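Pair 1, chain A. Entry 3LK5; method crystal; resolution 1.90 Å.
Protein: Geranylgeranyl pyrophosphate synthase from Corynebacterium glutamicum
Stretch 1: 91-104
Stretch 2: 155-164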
# COMPACT_ATOMS: atom_id res chain seq x y z
N LEU A 91 21.79 3.58 3.94
CA LEU A 91 21.58 3.51 2.50
C LEU A 91 20.30 2.73 2.16
O LEU A 91 19.60 3.06 1.20
CB LEU A 91 22.78 2.81 1.80
CG LEU A 91 24.08 3.64 1.89
CD1 LEU A 91 25.28 2.81 1.33
CD2 LEU A 91 23.95 4.94 1.12
N ASP A 92 20.00 1.70 2.95
CA ASP A 92 18.75 0.95 2.72
C ASP A 92 17.53 1.78 3.05
O ASP A 92 16.52 1.72 2.31
CB ASP A 92 18.75 -0.31 3.57
CG ASP A 92 19.56 -1.44 2.94
OD1 ASP A 92 19.90 -1.41 1.74
OD2 ASP A 92 19.89 -2.37 3.65
N ALA A 93 17.63 2.56 4.14
CA ALA A 93 16.53 3.51 4.45
C ALA A 93 16.30 4.48 3.31
O ALA A 93 15.15 4.71 2.91
CB ALA A 93 16.78 4.27 5.78
N ALA A 94 17.39 5.09 2.79
CA ALA A 94 17.25 5.96 1.64
C ALA A 94 16.65 5.28 0.42
O ALA A 94 15.75 5.83 -0.24
CB ALA A 94 18.66 6.62 1.29
N ALA A 95 17.13 4.07 0.13
CA ALA A 95 16.71 3.34 -1.06
C ALA A 95 15.27 2.88 -0.99
O ALA A 95 14.62 2.73 -2.04
CB ALA A 95 17.65 2.11 -1.28
N SER A 96 14.76 2.67 0.23
CA SER A 96 13.37 2.17 0.40
C SER A 96 12.36 3.14 -0.27
O SER A 96 11.27 2.73 -0.69
CB SER A 96 13.01 2.00 1.89
OG SER A 96 12.84 3.28 2.48
N LEU A 97 12.72 4.42 -0.36
CA LEU A 97 11.88 5.40 -1.06
C LEU A 97 11.57 5.04 -2.50
O LEU A 97 10.52 5.42 -3.01
CB LEU A 97 12.53 6.79 -1.03
CG LEU A 97 12.73 7.33 0.39
CD1 LEU A 97 13.39 8.70 0.31
CD2 LEU A 97 11.38 7.47 1.13
N GLU A 98 12.47 4.30 -3.17
CA GLU A 98 12.18 3.85 -4.53
C GLU A 98 10.98 2.90 -4.60
O GLU A 98 10.28 2.85 -5.62
CB GLU A 98 13.39 3.13 -5.13
CG GLU A 98 14.53 4.10 -5.41
CD GLU A 98 14.05 5.25 -6.36
OE1 GLU A 98 13.59 4.98 -7.49
OE2 GLU A 98 14.07 6.41 -5.95
N PHE A 99 10.75 2.13 -3.54
CA PHE A 99 9.55 1.27 -3.55
C PHE A 99 8.26 2.07 -3.40
O PHE A 99 7.23 1.71 -3.98
CB PHE A 99 9.66 0.18 -2.49
CG PHE A 99 10.47 -0.99 -2.91
CD1 PHE A 99 10.08 -1.77 -4.00
CD2 PHE A 99 11.60 -1.35 -2.19
CE1 PHE A 99 10.81 -2.90 -4.37
CE2 PHE A 99 12.33 -2.48 -2.56
CZ PHE A 99 11.92 -3.25 -3.67
N ILE A 100 8.29 3.14 -2.61
CA ILE A 100 7.14 4.03 -2.51
C ILE A 100 6.89 4.59 -3.90
O ILE A 100 5.75 4.60 -4.38
CB ILE A 100 7.35 5.18 -1.52
CG1 ILE A 100 7.61 4.58 -0.14
CG2 ILE A 100 6.07 6.09 -1.48
CD1 ILE A 100 7.76 5.65 0.96
N GLN A 101 7.97 5.05 -4.54
CA GLN A 101 7.80 5.65 -5.87
C GLN A 101 7.32 4.64 -6.90
O GLN A 101 6.55 5.00 -7.82
CB GLN A 101 9.12 6.30 -6.31
CG GLN A 101 9.14 6.83 -7.76
CD GLN A 101 8.30 8.07 -7.99
OE1 GLN A 101 7.45 8.49 -7.16
NE2 GLN A 101 8.52 8.69 -9.15
N ALA A 102 7.80 3.40 -6.81
CA ALA A 102 7.33 2.37 -7.73
C ALA A 102 5.82 2.21 -7.58
O ALA A 102 5.10 2.14 -8.59
CB ALA A 102 8.03 1.05 -7.50
N CYS A 103 5.33 2.13 -6.34
CA CYS A 103 3.87 2.01 -6.13
C CYS A 103 3.15 3.21 -6.72
O CYS A 103 2.13 3.06 -7.40
CB CYS A 103 3.51 1.90 -4.64
SG CYS A 103 1.70 1.71 -4.35
N ALA A 104 3.65 4.40 -6.42
CA ALA A 104 3.04 5.63 -6.92
C ALA A 104 2.90 5.61 -8.46
O ALA A 104 1.84 5.93 -9.00
CB ALA A 104 3.90 6.87 -6.48
N ALA A 155 5.03 -3.38 -3.66
CA ALA A 155 6.09 -2.36 -3.57
C ALA A 155 5.90 -1.55 -2.30
O ALA A 155 6.86 -1.23 -1.62
CB ALA A 155 6.07 -1.47 -4.78
N LEU A 156 4.66 -1.21 -1.98
CA LEU A 156 4.44 -0.38 -0.79
C LEU A 156 4.75 -1.10 0.51
O LEU A 156 5.38 -0.51 1.42
CB LEU A 156 3.01 0.23 -0.81
CG LEU A 156 2.63 1.18 0.32
CD1 LEU A 156 3.60 2.41 0.39
CD2 LEU A 156 1.18 1.68 0.04
N VAL A 157 4.36 -2.38 0.62
CA VAL A 157 4.72 -3.16 1.81
C VAL A 157 6.24 -3.39 1.88
O VAL A 157 6.82 -3.35 2.96
CB VAL A 157 3.88 -4.50 2.03
CG1 VAL A 157 2.38 -4.18 2.10
CG2 VAL A 157 4.16 -5.53 1.04
N TRP A 158 6.87 -3.54 0.74
CA TRP A 158 8.33 -3.74 0.76
C TRP A 158 9.11 -2.44 1.08
O TRP A 158 10.21 -2.52 1.61
CB TRP A 158 8.80 -4.33 -0.58
CG TRP A 158 8.48 -5.82 -0.63
CD1 TRP A 158 7.99 -6.60 0.40
CD2 TRP A 158 8.68 -6.68 -1.75
NE1 TRP A 158 7.82 -7.92 -0.06
CE2 TRP A 158 8.26 -7.98 -1.36
CE3 TRP A 158 9.15 -6.47 -3.06
CZ2 TRP A 158 8.32 -9.07 -2.24
CZ3 TRP A 158 9.19 -7.56 -3.94
CH2 TRP A 158 8.78 -8.84 -3.52
N ALA A 159 8.55 -1.29 0.70
CA ALA A 159 9.16 -0.00 1.16
C ALA A 159 9.24 -0.01 2.68
O ALA A 159 10.28 0.32 3.28
CB ALA A 159 8.35 1.22 0.67
N GLU A 160 8.12 -0.39 3.32
CA GLU A 160 8.07 -0.39 4.78
C GLU A 160 9.06 -1.41 5.31
O GLU A 160 9.75 -1.13 6.27
CB GLU A 160 6.65 -0.73 5.32
CG GLU A 160 5.57 0.04 4.58
CD GLU A 160 5.29 1.48 5.09
OE1 GLU A 160 6.04 1.91 6.07
OE2 GLU A 160 4.28 2.13 4.52
N ASP A 161 9.04 -2.64 4.76
CA ASP A 161 9.97 -3.70 5.25
C ASP A 161 11.42 -3.24 5.09
O ASP A 161 12.25 -3.53 5.94
CB ASP A 161 9.81 -4.97 4.42
CG ASP A 161 8.48 -5.70 4.71
OD1 ASP A 161 7.83 -5.47 5.76
OD2 ASP A 161 8.06 -6.49 3.85
N MSE A 162 11.73 -2.64 3.96
CA MSE A 162 13.13 -2.28 3.68
C MSE A 162 13.62 -1.29 4.71
O MSE A 162 14.77 -1.38 5.16
CB MSE A 162 13.29 -1.72 2.26
CG MSE A 162 14.78 -1.55 1.87
SE MSE A 162 14.89 -1.26 -0.05
CE MSE A 162 16.91 -1.18 -0.25
N LEU A 163 12.75 -0.34 5.09
CA LEU A 163 13.07 0.55 6.21
C LEU A 163 13.15 -0.20 7.57
O LEU A 163 14.17 -0.09 8.29
CB LEU A 163 12.03 1.72 6.30
CG LEU A 163 12.27 2.68 7.50
CD1 LEU A 163 13.63 3.42 7.35
CD2 LEU A 163 11.09 3.66 7.64
N GLN A 164 12.10 -0.95 7.93
CA GLN A 164 12.05 -1.53 9.28
C GLN A 164 13.13 -2.61 9.45
O GLN A 164 13.62 -2.80 10.57
CB GLN A 164 10.69 -2.18 9.55
CG GLN A 164 9.50 -1.14 9.59
CD GLN A 164 9.76 0.05 10.49
OE1 GLN A 164 10.37 -0.09 11.55
NE2 GLN A 164 9.28 1.23 10.07

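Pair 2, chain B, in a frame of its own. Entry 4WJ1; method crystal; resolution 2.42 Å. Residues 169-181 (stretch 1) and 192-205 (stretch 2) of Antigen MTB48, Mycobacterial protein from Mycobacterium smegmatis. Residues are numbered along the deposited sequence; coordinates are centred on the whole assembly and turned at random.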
# COMPACT_ATOMS: atom_id res chain seq x y z
N THR B 169 4.71 -4.24 8.67
CA THR B 169 4.93 -5.38 7.80
C THR B 169 5.76 -4.99 6.59
O THR B 169 6.72 -5.68 6.24
CB THR B 169 3.62 -5.98 7.29
OG1 THR B 169 2.77 -6.27 8.40
CG2 THR B 169 3.92 -7.26 6.56
N LEU B 170 5.36 -3.91 5.94
CA LEU B 170 6.03 -3.47 4.73
C LEU B 170 7.44 -2.95 5.04
O LEU B 170 8.35 -3.20 4.28
CB LEU B 170 5.21 -2.40 4.03
CG LEU B 170 3.91 -2.95 3.46
CD1 LEU B 170 3.26 -1.95 2.53
CD2 LEU B 170 4.11 -4.30 2.78
N GLU B 171 7.61 -2.25 6.15
CA GLU B 171 8.95 -1.86 6.57
C GLU B 171 9.82 -3.09 6.76
O GLU B 171 10.98 -3.13 6.32
CB GLU B 171 8.90 -1.05 7.86
CG GLU B 171 8.17 0.26 7.71
CD GLU B 171 8.02 0.97 9.01
OE1 GLU B 171 8.13 0.30 10.06
OE2 GLU B 171 7.80 2.20 8.99
N GLY B 172 9.26 -4.10 7.41
CA GLY B 172 9.95 -5.36 7.60
C GLY B 172 10.25 -6.01 6.26
O GLY B 172 11.35 -6.52 6.02
N HIS B 173 9.27 -5.97 5.38
CA HIS B 173 9.41 -6.59 4.09
C HIS B 173 10.55 -5.94 3.29
O HIS B 173 11.25 -6.62 2.56
CB HIS B 173 8.10 -6.51 3.31
CG HIS B 173 8.11 -7.31 2.03
ND1 HIS B 173 8.27 -8.67 2.02
CD2 HIS B 173 7.99 -6.92 0.75
CE1 HIS B 173 8.24 -9.10 0.76
NE2 HIS B 173 8.07 -8.06 -0.03
N GLY B 174 10.71 -4.63 3.45
CA GLY B 174 11.77 -3.90 2.77
C GLY B 174 13.14 -4.44 3.12
O GLY B 174 14.04 -4.43 2.29
N ARG B 175 13.29 -4.94 4.34
CA ARG B 175 14.61 -5.34 4.82
C ARG B 175 15.12 -6.60 4.13
O ARG B 175 16.31 -6.89 4.19
CB ARG B 175 14.59 -5.55 6.34
CG ARG B 175 14.24 -4.29 7.11
CD ARG B 175 14.28 -4.49 8.62
NE ARG B 175 13.73 -3.32 9.31
CZ ARG B 175 12.55 -3.30 9.93
NH1 ARG B 175 11.78 -4.38 9.97
NH2 ARG B 175 12.12 -2.19 10.53
N HIS B 176 14.23 -7.34 3.45
CA HIS B 176 14.67 -8.50 2.67
C HIS B 176 15.58 -8.07 1.52
O HIS B 176 16.31 -8.88 0.96
CB HIS B 176 13.48 -9.29 2.11
CG HIS B 176 12.68 -10.01 3.16
ND1 HIS B 176 13.16 -11.11 3.84
CD2 HIS B 176 11.44 -9.78 3.64
CE1 HIS B 176 12.24 -11.53 4.70
NE2 HIS B 176 11.19 -10.74 4.61
N PHE B 177 15.51 -6.79 1.17
CA PHE B 177 16.17 -6.29 -0.02
C PHE B 177 17.37 -5.44 0.33
O PHE B 177 18.26 -5.26 -0.49
CB PHE B 177 15.18 -5.47 -0.87
CG PHE B 177 13.98 -6.24 -1.27
CD1 PHE B 177 13.98 -6.99 -2.42
CD2 PHE B 177 12.85 -6.26 -0.45
CE1 PHE B 177 12.86 -7.74 -2.77
CE2 PHE B 177 11.73 -7.00 -0.80
CZ PHE B 177 11.74 -7.74 -1.96
N ALA B 178 17.41 -4.94 1.56
CA ALA B 178 18.36 -3.89 1.91
C ALA B 178 19.83 -4.33 1.86
O ALA B 178 20.70 -3.52 1.59
CB ALA B 178 18.05 -3.35 3.29
N ASN B 179 20.08 -5.60 2.13
CA ASN B 179 21.44 -6.09 2.27
C ASN B 179 21.95 -6.66 0.95
O ASN B 179 21.26 -7.43 0.31
CB ASN B 179 21.50 -7.16 3.37
CG ASN B 179 20.55 -8.35 3.10
OD1 ASN B 179 19.36 -8.17 2.78
ND2 ASN B 179 21.08 -9.57 3.20
N PRO B 180 23.16 -6.27 0.54
CA PRO B 180 23.78 -6.85 -0.65
C PRO B 180 24.15 -8.31 -0.45
O PRO B 180 24.52 -8.67 0.65
CB PRO B 180 25.06 -6.01 -0.83
CG PRO B 180 24.79 -4.74 -0.10
CD PRO B 180 23.90 -5.10 1.05
N ALA B 181 24.10 -9.12 -1.51
CA ALA B 181 24.57 -10.50 -1.46
C ALA B 181 26.00 -10.60 -0.94
O ALA B 181 26.84 -9.73 -1.18
CB ALA B 181 24.48 -11.13 -2.84
N CYS B 192 23.36 -3.73 -8.56
CA CYS B 192 22.27 -4.51 -8.02
C CYS B 192 21.96 -4.09 -6.59
O CYS B 192 20.79 -3.96 -6.21
CB CYS B 192 22.61 -6.00 -8.09
SG CYS B 192 21.20 -7.04 -7.71
N ALA B 193 23.02 -3.86 -5.80
CA ALA B 193 22.86 -3.35 -4.44
C ALA B 193 22.09 -2.03 -4.45
O ALA B 193 21.25 -1.78 -3.59
CB ALA B 193 24.20 -3.18 -3.78
N GLU B 194 22.39 -1.21 -5.44
CA GLU B 194 21.70 0.06 -5.60
C GLU B 194 20.21 -0.13 -5.91
O GLU B 194 19.35 0.57 -5.36
CB GLU B 194 22.38 0.88 -6.71
CG GLU B 194 21.85 2.30 -6.84
CD GLU B 194 21.97 3.10 -5.55
OE1 GLU B 194 22.86 2.81 -4.74
OE2 GLU B 194 21.15 4.03 -5.36
N ALA B 195 19.91 -1.10 -6.76
CA ALA B 195 18.55 -1.37 -7.17
C ALA B 195 17.79 -1.87 -5.96
O ALA B 195 16.64 -1.48 -5.71
CB ALA B 195 18.52 -2.41 -8.29
N GLN B 196 18.46 -2.70 -5.18
CA GLN B 196 17.88 -3.25 -3.98
C GLN B 196 17.62 -2.16 -2.97
O GLN B 196 16.58 -2.15 -2.31
CB GLN B 196 18.81 -4.30 -3.40
CG GLN B 196 18.85 -5.57 -4.19
CD GLN B 196 19.86 -6.53 -3.61
OE1 GLN B 196 20.01 -6.60 -2.39
NE2 GLN B 196 20.59 -7.24 -4.46
N ARG B 197 18.55 -1.23 -2.83
CA ARG B 197 18.36 -0.13 -1.91
C ARG B 197 17.13 0.67 -2.30
O ARG B 197 16.38 1.13 -1.45
CB ARG B 197 19.59 0.76 -1.87
CG ARG B 197 19.50 1.83 -0.79
CD ARG B 197 20.45 2.99 -1.06
NE ARG B 197 20.22 3.62 -2.37
CZ ARG B 197 19.15 4.35 -2.68
NH1 ARG B 197 18.17 4.55 -1.80
NH2 ARG B 197 19.06 4.87 -3.90
N ARG B 198 16.92 0.83 -3.60
CA ARG B 198 15.76 1.57 -4.07
C ARG B 198 14.49 0.84 -3.69
O ARG B 198 13.55 1.46 -3.19
CB ARG B 198 15.81 1.77 -5.58
CG ARG B 198 16.90 2.72 -6.02
CD ARG B 198 16.69 3.19 -7.44
NE ARG B 198 17.90 3.82 -7.95
CZ ARG B 198 18.80 3.18 -8.68
NH1 ARG B 198 18.59 1.89 -8.97
NH2 ARG B 198 19.90 3.81 -9.11
N LEU B 199 14.46 -0.46 -3.94
CA LEU B 199 13.26 -1.25 -3.73
C LEU B 199 12.98 -1.38 -2.24
O LEU B 199 11.84 -1.23 -1.79
CB LEU B 199 13.41 -2.63 -4.37
CG LEU B 199 12.17 -3.51 -4.16
CD1 LEU B 199 10.92 -2.80 -4.63
CD2 LEU B 199 12.34 -4.86 -4.87
N SER B 200 14.04 -1.63 -1.48
CA SER B 200 13.97 -1.67 -0.03
C SER B 200 13.46 -0.35 0.56
O SER B 200 12.62 -0.34 1.45
CB SER B 200 15.35 -2.00 0.54
OG SER B 200 15.47 -1.49 1.85
N THR B 201 13.95 0.77 0.05
CA THR B 201 13.53 2.06 0.56
C THR B 201 12.09 2.33 0.18
O THR B 201 11.35 2.98 0.92
CB THR B 201 14.46 3.15 0.04
OG1 THR B 201 15.63 3.14 0.84
CG2 THR B 201 13.84 4.52 0.12
N TRP B 202 11.69 1.82 -0.97
CA TRP B 202 10.35 2.07 -1.47
C TRP B 202 9.32 1.31 -0.63
O TRP B 202 8.25 1.83 -0.33
CB TRP B 202 10.27 1.68 -2.94
CG TRP B 202 8.91 1.75 -3.52
CD1 TRP B 202 8.32 2.82 -4.10
CD2 TRP B 202 7.97 0.67 -3.61
NE1 TRP B 202 7.06 2.49 -4.54
CE2 TRP B 202 6.82 1.18 -4.24
CE3 TRP B 202 7.98 -0.66 -3.20
CZ2 TRP B 202 5.70 0.39 -4.50
CZ3 TRP B 202 6.87 -1.45 -3.45
CH2 TRP B 202 5.74 -0.92 -4.10
N TRP B 203 9.66 0.09 -0.25
CA TRP B 203 8.80 -0.69 0.61
C TRP B 203 8.55 0.05 1.92
O TRP B 203 7.43 0.10 2.40
CB TRP B 203 9.39 -2.06 0.86
CG TRP B 203 9.02 -3.05 -0.20
CD1 TRP B 203 9.87 -3.77 -0.96
CD2 TRP B 203 7.69 -3.42 -0.61
NE1 TRP B 203 9.17 -4.58 -1.83
CE2 TRP B 203 7.83 -4.39 -1.63
CE3 TRP B 203 6.40 -3.05 -0.20
CZ2 TRP B 203 6.73 -4.98 -2.26
CZ3 TRP B 203 5.31 -3.62 -0.83
CH2 TRP B 203 5.48 -4.58 -1.84
N ALA B 204 9.60 0.64 2.48
CA ALA B 204 9.45 1.44 3.68
C ALA B 204 8.53 2.63 3.43
O ALA B 204 7.74 2.99 4.30
CB ALA B 204 10.77 1.90 4.17
N ASP B 205 8.63 3.23 2.25
CA ASP B 205 7.70 4.32 1.89
C ASP B 205 6.28 3.78 1.79
O ASP B 205 5.33 4.43 2.22
CB ASP B 205 8.10 4.98 0.57
CG ASP B 205 9.49 5.62 0.63
OD1 ASP B 205 10.00 5.79 1.76
OD2 ASP B 205 10.07 5.94 -0.43
O HOH W 1 8.36 3.70 6.66

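Pair 1 and pair 2 each pack two helices antiparallel at close range. The axes approach to 7.7 Å with an angle of 167° in pair 1, and to 7.4 Å with 177° in pair 2; fourteen central residues superpose with an RMSD of 0.6 Å. In both, the first helix is kinked, at A:Glu98 and A:Phe99 in pair 1 and at the matching B:His176 and B:Phe177 in pair 2, where backbone nitrogens lack a bond to the turn before. The buried areas are similar, 667 and 641 Å². In both pairs small residues lie where the backbones come closest (A:Ser96 and A:Ala159; B:Gly174 and B:Ser200), and larger side chains, A:Phe99 and A:Met162 or B:Phe177 and B:Trp203, lodge beside them.

The closest register falls at A:Ser96 with A:Ala159, CA to CA 4.8 Å, and at the matching B:Gly174 with B:Ser200, CA to CA 4.2 Å. In pair 1, A:Ser96 CB rests 3.5 Å from A:Ala159 O, and its hydroxyl turns back on its own helix, OG donating to A:Ala93 O at 2.8 Å. Pair 2 places the serine on the opposite helix: B:Ser200 OG gives a weak hydrogen bond to B:Gly174 O at 3.3 Å. The glycine is what permits this approach, since a CB on B:Gly174 would lie 2.8 Å from B:Ser200 O, a clash, and 3.2 Å from B:Trp203 CB.

A:Phe99 and B:Phe177 match, and both point toward the partner helix with chi1 in m. A:Phe99 sits among A:Ala155, A:Trp158, A:Ala159 and A:Met162; A:Trp158 CB lies over its face, 4.2 Å from the ring centroid, while A:Met162 SE meets the edge, 3.8 Å from A:Phe99 CE2. B:Phe177 uses the matching four positions, B:Gln196, B:Leu199, B:Ser200 and B:Trp203. Here B:Leu199 CD2 covers a face, 3.9 Å from the centroid. The matched face-covering residues thus use different carbons, the first of a tryptophan side chain and the last of a leucine.

The reciprocal knob is A:Met162, a selenomethionine, matched by B:Trp203. The extended A:Met162 chain, t at all three chi angles, runs among A:Asp92, A:Ala95, A:Ser96 and A:Phe99, its CE 3.5 Å from A:Ala95 CB and 3.6 Å from A:Asp92 OD1. B:Trp203 fills the equivalent pocket with a broad ring. B:His173, matching A:Ala95, directs its edge at the indole face, CD2 to B:Trp203 CE2 3.5 Å; B:Leu170, matching A:Asp92, brings CD2 to 3.9 Å from B:Trp203 CZ3. The B:Phe177 ring lies nearly parallel to the indole but slid apart, with little overlap.

At A:Ala93 and A:Leu163 pair 1 closes the flank with carbon, CB to CD1 3.6 Å. The matching B:Glu171 and B:Ala204 are joined by a water that donates to B:Glu171 OE2 at 2.8 Å and B:Ala204 O at 2.5 Å. Beyond the phenylalanine, A:Ile100 CG1 packs 3.5 Å from A:Ala159 CB, whereas the matching B:Ala178 CB reaches B:Ser200 OG at 3.5 Å.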